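TgTwinScan_2721 - E2 domain (Toxoplasma gondii, PDB 2F4Z) probably acts as a ubiquitin-conjugating (E2) enzyme, carrying activated ubiquitin as a thioester and passing it on to substrates. Local coordinates at residues 92-97 and 113-118. Residues are numbered along the deposited sequence; the frame is centred on the assembly and turned at random.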
loop_
_atom_site.group_PDB
_atom_site.type_symbol
_atom_site.label_atom_id
_atom_site.label_comp_id
_atom_site.label_asym_id
_atom_site.label_seq_id
_atom_site.Cartn_x
_atom_site.Cartn_y
_atom_site.Cartn_z
ATOM N N GLY A 92 23.301 -11.002 0.809
ATOM C CA GLY A 92 22.702 -11.906 1.810
ATOM C C GLY A 92 21.295 -12.297 1.361
ATOM O O GLY A 92 20.638 -11.540 0.622
ATOM N N HIS A 93 20.846 -13.433 1.861
ATOM C CA HIS A 93 19.496 -13.940 1.662
ATOM C C HIS A 93 18.900 -14.207 3.007
ATOM O O HIS A 93 19.383 -15.052 3.688
ATOM C CB HIS A 93 19.534 -15.262 0.821
ATOM C CG HIS A 93 20.072 -15.041 -0.557
ATOM N ND1 HIS A 93 19.404 -14.263 -1.494
ATOM C CD2 HIS A 93 21.270 -15.374 -1.119
ATOM C CE1 HIS A 93 20.146 -14.176 -2.589
ATOM N NE2 HIS A 93 21.279 -14.844 -2.393
ATOM N N PHE A 94 17.826 -13.501 3.360
ATOM C CA PHE A 94 17.306 -13.505 4.749
ATOM C C PHE A 94 15.950 -14.133 4.727
ATOM O O PHE A 94 15.121 -13.785 3.859
ATOM C CB PHE A 94 17.284 -12.074 5.328
ATOM C CG PHE A 94 18.652 -11.442 5.378
ATOM C CD1 PHE A 94 19.116 -10.673 4.307
ATOM C CD2 PHE A 94 19.515 -11.714 6.443
ATOM C CE1 PHE A 94 20.391 -10.112 4.331
ATOM C CE2 PHE A 94 20.809 -11.168 6.452
ATOM C CZ PHE A 94 21.228 -10.361 5.386
ATOM N N THR A 95 15.761 -15.090 5.611
ATOM C CA THR A 95 14.531 -15.814 5.794
ATOM C C THR A 95 13.803 -15.215 6.965
ATOM O O THR A 95 14.429 -14.903 7.972
ATOM C CB THR A 95 14.868 -17.307 6.089
ATOM O OG1 THR A 95 15.525 -17.836 4.924
ATOM C CG2 THR A 95 13.611 -18.169 6.423
ATOM N N LEU A 96 12.487 -15.028 6.803
ATOM C CA LEU A 96 11.593 -14.565 7.839
ATOM C C LEU A 96 10.532 -15.620 8.163
ATOM O O LEU A 96 10.070 -16.346 7.302
ATOM C CB LEU A 96 10.868 -13.280 7.415
ATOM C CG LEU A 96 11.521 -11.921 7.131
ATOM C CD1 LEU A 96 11.505 -10.976 8.327
ATOM C CD2 LEU A 96 12.847 -11.890 6.423
ATOM N N ASP A 97 10.153 -15.688 9.406
ATOM C CA ASP A 97 8.973 -16.450 9.764
ATOM C C ASP A 97 7.745 -15.489 9.781
ATOM O O ASP A 97 7.869 -14.378 10.225
ATOM C CB ASP A 97 9.215 -17.120 11.134
ATOM C CG ASP A 97 8.012 -17.886 11.608
ATOM O OD1 ASP A 97 7.398 -18.654 10.823
ATOM O OD2 ASP A 97 7.637 -17.670 12.771
ATOM N N PHE A 113 12.940 -12.279 11.884
ATOM C CA PHE A 113 14.013 -12.929 11.153
ATOM C C PHE A 113 14.281 -14.307 11.713
ATOM O O PHE A 113 14.320 -14.510 12.953
ATOM C CB PHE A 113 15.281 -12.075 11.141
ATOM C CG PHE A 113 15.243 -10.942 10.110
ATOM C CD1 PHE A 113 14.401 -9.835 10.285
ATOM C CD2 PHE A 113 16.083 -10.976 8.999
ATOM C CE1 PHE A 113 14.379 -8.798 9.298
ATOM C CE2 PHE A 113 16.102 -9.975 8.066
ATOM C CZ PHE A 113 15.259 -8.851 8.217
ATOM N N VAL A 114 14.392 -15.274 10.816
ATOM C CA VAL A 114 14.951 -16.594 11.186
ATOM C C VAL A 114 16.477 -16.528 10.996
ATOM O O VAL A 114 17.203 -16.883 11.911
ATOM C CB VAL A 114 14.324 -17.709 10.335
ATOM C CG1 VAL A 114 15.098 -19.046 10.487
ATOM C CG2 VAL A 114 12.838 -17.819 10.699
ATOM N N THR A 115 16.950 -16.040 9.838
ATOM C CA THR A 115 18.389 -15.818 9.578
ATOM C C THR A 115 18.987 -14.817 10.601
ATOM O O THR A 115 18.425 -13.724 10.804
ATOM C CB THR A 115 18.594 -15.198 8.211
ATOM O OG1 THR A 115 17.953 -15.991 7.191
ATOM C CG2 THR A 115 20.096 -15.007 7.893
ATOM N N LYS A 116 20.096 -15.192 11.266
ATOM C CA LYS A 116 20.855 -14.250 12.136
ATOM C C LYS A 116 21.310 -13.021 11.366
ATOM O O LYS A 116 21.874 -13.092 10.246
ATOM C CB LYS A 116 22.061 -14.955 12.822
ATOM C CG LYS A 116 21.744 -15.974 13.928
ATOM C CD LYS A 116 20.970 -15.264 15.087
ATOM C CE LYS A 116 20.946 -15.995 16.462
ATOM N NZ LYS A 116 20.325 -17.390 16.477
ATOM N N ILE A 117 21.065 -11.847 11.951
ATOM C CA ILE A 117 21.402 -10.576 11.273
ATOM C C ILE A 117 21.842 -9.559 12.362
ATOM O O ILE A 117 21.368 -9.610 13.537
ATOM C CB ILE A 117 20.205 -10.065 10.412
ATOM C CG1 ILE A 117 20.592 -8.820 9.579
ATOM C CG2 ILE A 117 18.938 -9.931 11.308
ATOM C CD1 ILE A 117 19.615 -8.444 8.447
ATOM N N TRP A 118 22.808 -8.729 12.007
ATOM C CA TRP A 118 23.360 -7.716 12.904
ATOM C C TRP A 118 22.821 -6.369 12.470
ATOM O O TRP A 118 23.310 -5.804 11.514
ATOM C CB TRP A 118 24.867 -7.700 12.742
ATOM C CG TRP A 118 25.600 -6.916 13.807
ATOM C CD1 TRP A 118 26.245 -5.672 13.664
ATOM C CD2 TRP A 118 25.751 -7.296 15.171
ATOM N NE1 TRP A 118 26.782 -5.305 14.881
ATOM C CE2 TRP A 118 26.497 -6.273 15.816
ATOM C CE3 TRP A 118 25.353 -8.403 15.908
ATOM C CZ2 TRP A 118 26.849 -6.348 17.148
ATOM C CZ3 TRP A 118 25.669 -8.461 17.252
ATOM C CH2 TRP A 118 26.426 -7.428 17.864
#
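T115 meets T95 with a strong bond from its side chain and a weak one from its backbone. The hydroxyl OG1 of T115 accepts a hydrogen bond from T95 N, 2.8 Å away, at a nearly straight N-H...O angle of 173°; with chi1 at -54° OG1 stands anti to the carbonyl carbon and beside the backbone N, where it meets T95 N. T95 O is gripped twice in return: V114 N donates at 2.9 Å, tilted 30° from the carbonyl plane, and T115 N adds a weak bond at 3.3 Å. The strand 93-99 pairs antiparallel with 110-113 up to the non-hydrogen-bonded pair L96-F113; past it, the T115 hydroxyl takes the place of a backbone acceptor as the chain leaves the sheet.

Apolar groups flank this polar centre. I117 CD1 sits over one face of the F94 ring, 4.0 Å from its centroid, a CH-pi contact, while T115 CG2 approaches F94 CD2 obliquely at 3.6 Å. L96 runs alongside F113 and lays CD1 over one ring face, a CH-pi contact; F94 CG lies at the edge of that same ring, in its plane. I151 of helix 144-156 touches both L96 and F113, so this group joins the sheet to that helix of the E2 fold. Chemically, both polar backbone atoms of T95 are satisfied by the departing loop, which probably helps set the path of the loop, while CH-pi contacts add to the packing of F94 and F113.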